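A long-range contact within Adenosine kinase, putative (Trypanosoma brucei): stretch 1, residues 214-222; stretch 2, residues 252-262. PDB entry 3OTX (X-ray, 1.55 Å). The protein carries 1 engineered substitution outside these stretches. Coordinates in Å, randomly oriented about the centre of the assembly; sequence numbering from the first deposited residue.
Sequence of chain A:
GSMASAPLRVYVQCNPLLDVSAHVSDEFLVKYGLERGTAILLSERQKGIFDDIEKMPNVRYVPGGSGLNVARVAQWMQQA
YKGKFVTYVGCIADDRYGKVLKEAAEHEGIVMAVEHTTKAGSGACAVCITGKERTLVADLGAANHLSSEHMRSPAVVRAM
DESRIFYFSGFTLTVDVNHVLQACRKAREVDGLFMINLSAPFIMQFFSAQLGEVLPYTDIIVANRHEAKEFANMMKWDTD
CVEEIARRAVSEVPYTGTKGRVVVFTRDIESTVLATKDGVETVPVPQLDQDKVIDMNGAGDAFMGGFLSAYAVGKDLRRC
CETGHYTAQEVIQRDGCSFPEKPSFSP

Stretch 1 (214-222) VLPYTDIIV
Stretch 2 (252-262) EVPYTGTKGRV

The shortest polar contact joins two side chains: Tyr255 OH donates to Asp219 OD1 at 2.6 Å. Asp219 (chi1 m, -53°; chi2 -67°) starts sideways but brings its carboxylate to the ring edge, and Tyr255 (chi1 t; chi2 54°), whose CA-to-CB bond points away, returns its hydroxyl. That hydroxyl also accepts from Gly260 N (2.8 Å to Tyr255 OH), while a water donates to Asp219 OD1 (2.8 Å) and accepts from Thr258 N (3.0 Å).

Arg261, buried and folded (chi1 t, chi2 p, chi3 p, chi4 66°), donates to three backbone carbonyls, Thr218 O, Val253 O and Pro254 O. Its NE and NH2 both donate to Thr218 O, at 2.9 and 3.1 Å; within its own stretch NH2 reaches Pro254 O at 3.0 Å and NH1 reaches Val253 O at 3.1 Å. Leu215 O lies 2.7 Å from Arg261 NH2, and Ile221 CD1 covers one guanidinium face.

Backbone pairing is parallel, with Ile220 registered on Val262 (CA-CA 4.6 Å). Val262 N donates to Asp219 O (2.8 Å, 164°) and Ile221 N to Val262 O (3.0 Å, 164°), so Val262 bonds to the residues flanking Ile220. Extended angles (Ile220 -122/126, Val262 -125/139) suit these beta-branched residues, whose side chains share a sheet face, Ile220 CG1 to Val262 CB 3.8 Å. Upstream, the 3-10 segment 215-217 ends near Thr256, whose N donates to Pro216 O (2.9 Å, 173°); Pro216 CA approaches Pro254 O at 3.2 Å.

Packing completes the 614 Å² buried: Leu215 CB meets Val253 CG1 at 3.9 Å, and Pro216 CG meets Pro254 CB at 4.1 Å. At Gly257 (-89/180) an ideal CB would clash with Asp219 OD1 (2.8 Å) and Tyr255 OH (2.6 Å); the positive phi of Gly260 (114/133) independently calls for glycine.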

# COMPACT_ATOMS: atom_id res chain seq x y z
N VAL A 214 -2.04 -16.07 -3.89
CA VAL A 214 -0.91 -15.45 -3.19
C VAL A 214 -0.93 -15.70 -1.67
O VAL A 214 0.14 -15.79 -1.05
CB VAL A 214 -0.85 -13.93 -3.55
CG1 VAL A 214 0.07 -13.12 -2.64
CG2 VAL A 214 -0.44 -13.76 -5.04
N LEU A 215 -2.10 -15.86 -1.07
CA LEU A 215 -2.18 -15.95 0.40
C LEU A 215 -1.33 -17.07 1.05
O LEU A 215 -0.70 -16.83 2.07
CB LEU A 215 -3.62 -16.08 0.86
CG LEU A 215 -4.41 -14.78 0.72
CD1 LEU A 215 -5.89 -15.16 0.89
CD2 LEU A 215 -3.95 -13.77 1.76
N PRO A 216 -1.30 -18.28 0.46
CA PRO A 216 -0.48 -19.34 1.09
C PRO A 216 0.99 -18.94 1.25
O PRO A 216 1.67 -19.42 2.15
CB PRO A 216 -0.59 -20.50 0.11
CG PRO A 216 -1.81 -20.22 -0.70
CD PRO A 216 -1.94 -18.73 -0.78
N TYR A 217 1.49 -18.08 0.35
CA TYR A 217 2.90 -17.67 0.38
C TYR A 217 3.09 -16.41 1.22
O TYR A 217 4.19 -15.89 1.32
CB TYR A 217 3.36 -17.33 -1.04
CG TYR A 217 3.44 -18.42 -2.07
CD1 TYR A 217 2.42 -18.59 -3.02
CD2 TYR A 217 4.58 -19.23 -2.17
CE1 TYR A 217 2.52 -19.57 -4.02
CE2 TYR A 217 4.70 -20.20 -3.16
CZ TYR A 217 3.67 -20.37 -4.07
OH TYR A 217 3.80 -21.33 -5.05
N THR A 218 1.99 -15.89 1.78
CA THR A 218 2.02 -14.60 2.46
C THR A 218 2.25 -14.81 3.95
O THR A 218 1.42 -15.45 4.63
CB THR A 218 0.73 -13.82 2.19
OG1 THR A 218 0.61 -13.58 0.77
CG2 THR A 218 0.78 -12.46 2.91
N ASP A 219 3.37 -14.31 4.45
CA ASP A 219 3.61 -14.34 5.89
C ASP A 219 2.79 -13.29 6.66
O ASP A 219 2.15 -13.65 7.67
CB ASP A 219 5.08 -14.16 6.18
CG ASP A 219 5.93 -15.14 5.41
OD1 ASP A 219 5.86 -16.35 5.67
OD2 ASP A 219 6.69 -14.72 4.54
N ILE A 220 2.76 -12.03 6.21
CA ILE A 220 2.08 -11.01 6.98
C ILE A 220 1.00 -10.40 6.09
O ILE A 220 1.26 -9.98 4.97
CB ILE A 220 3.07 -9.93 7.46
CG1 ILE A 220 4.23 -10.57 8.25
CG2 ILE A 220 2.33 -8.87 8.27
CD1 ILE A 220 4.92 -9.63 9.22
N ILE A 221 -0.22 -10.39 6.61
CA ILE A 221 -1.34 -9.78 5.95
C ILE A 221 -1.71 -8.54 6.75
O ILE A 221 -1.96 -8.63 7.95
CB ILE A 221 -2.56 -10.69 5.93
CG1 ILE A 221 -2.24 -12.02 5.20
CG2 ILE A 221 -3.76 -9.94 5.31
CD1 ILE A 221 -3.27 -13.11 5.41
N VAL A 222 -1.75 -7.39 6.08
CA VAL A 222 -2.06 -6.11 6.74
C VAL A 222 -3.33 -5.56 6.06
O VAL A 222 -3.48 -5.65 4.84
CB VAL A 222 -0.89 -5.12 6.59
CG1 VAL A 222 -1.22 -3.76 7.24
CG2 VAL A 222 0.35 -5.69 7.25
N GLU A 252 -6.67 -20.37 9.55
CA GLU A 252 -7.62 -20.99 8.66
C GLU A 252 -7.31 -20.70 7.20
O GLU A 252 -7.66 -21.47 6.33
CB GLU A 252 -9.05 -20.59 9.04
CG GLU A 252 -9.46 -21.15 10.42
CD GLU A 252 -10.88 -20.83 10.83
OE1 GLU A 252 -11.74 -20.58 9.95
OE2 GLU A 252 -11.18 -20.93 12.04
N VAL A 253 -6.64 -19.58 6.94
CA VAL A 253 -6.24 -19.23 5.58
C VAL A 253 -4.96 -19.99 5.27
O VAL A 253 -4.01 -19.95 6.06
CB VAL A 253 -5.98 -17.73 5.49
CG1 VAL A 253 -5.22 -17.36 4.20
CG2 VAL A 253 -7.31 -17.01 5.56
N PRO A 254 -4.94 -20.70 4.12
CA PRO A 254 -3.81 -21.58 3.79
C PRO A 254 -2.49 -20.84 3.99
O PRO A 254 -2.40 -19.66 3.67
CB PRO A 254 -4.04 -21.85 2.30
CG PRO A 254 -5.53 -21.89 2.19
CD PRO A 254 -6.01 -20.78 3.12
N TYR A 255 -1.50 -21.53 4.57
CA TYR A 255 -0.18 -20.95 4.80
C TYR A 255 0.86 -22.05 4.69
O TYR A 255 0.78 -23.06 5.40
CB TYR A 255 -0.09 -20.33 6.20
CG TYR A 255 1.25 -19.72 6.53
CD1 TYR A 255 1.82 -18.75 5.69
CD2 TYR A 255 1.95 -20.09 7.68
CE1 TYR A 255 3.06 -18.17 5.99
CE2 TYR A 255 3.20 -19.52 8.00
CZ TYR A 255 3.73 -18.55 7.16
OH TYR A 255 4.97 -18.02 7.48
N THR A 256 1.83 -21.84 3.80
CA THR A 256 2.88 -22.83 3.56
C THR A 256 4.27 -22.32 3.97
O THR A 256 5.29 -22.93 3.64
CB THR A 256 2.93 -23.24 2.07
OG1 THR A 256 3.10 -22.09 1.24
CG2 THR A 256 1.64 -23.97 1.65
N GLY A 257 4.32 -21.19 4.68
CA GLY A 257 5.61 -20.64 5.08
C GLY A 257 6.11 -21.15 6.42
O GLY A 257 5.45 -21.94 7.09
N THR A 258 7.29 -20.66 6.81
CA THR A 258 7.96 -21.10 8.02
C THR A 258 8.23 -19.97 9.00
O THR A 258 8.50 -20.23 10.18
CB THR A 258 9.29 -21.81 7.70
OG1 THR A 258 10.13 -20.92 6.97
CG2 THR A 258 9.06 -23.07 6.86
N LYS A 259 8.16 -18.71 8.51
CA LYS A 259 8.44 -17.54 9.37
C LYS A 259 7.34 -17.31 10.40
O LYS A 259 7.62 -16.78 11.47
CB LYS A 259 8.62 -16.24 8.56
CG LYS A 259 9.87 -16.19 7.67
CD LYS A 259 11.15 -16.05 8.47
CE LYS A 259 12.33 -16.12 7.54
NZ LYS A 259 13.59 -15.72 8.22
N GLY A 260 6.11 -17.69 10.06
CA GLY A 260 4.96 -17.58 10.96
C GLY A 260 4.04 -16.56 10.34
O GLY A 260 4.47 -15.49 9.91
N ARG A 261 2.76 -16.90 10.27
CA ARG A 261 1.73 -16.00 9.76
C ARG A 261 1.36 -14.94 10.80
O ARG A 261 1.14 -15.26 11.98
CB ARG A 261 0.53 -16.87 9.30
CG ARG A 261 -0.82 -16.22 9.12
CD ARG A 261 -0.93 -15.25 7.90
NE ARG A 261 -0.68 -15.85 6.57
CZ ARG A 261 -1.44 -16.78 5.97
NH1 ARG A 261 -2.49 -17.32 6.57
NH2 ARG A 261 -1.11 -17.21 4.75
N VAL A 262 1.33 -13.68 10.36
CA VAL A 262 1.00 -12.53 11.21
C VAL A 262 -0.15 -11.80 10.52
O VAL A 262 -0.12 -11.63 9.29
CB VAL A 262 2.20 -11.55 11.35
CG1 VAL A 262 1.88 -10.33 12.28
CG2 VAL A 262 3.45 -12.28 11.83
O HOH W 1 8.05 -18.07 5.61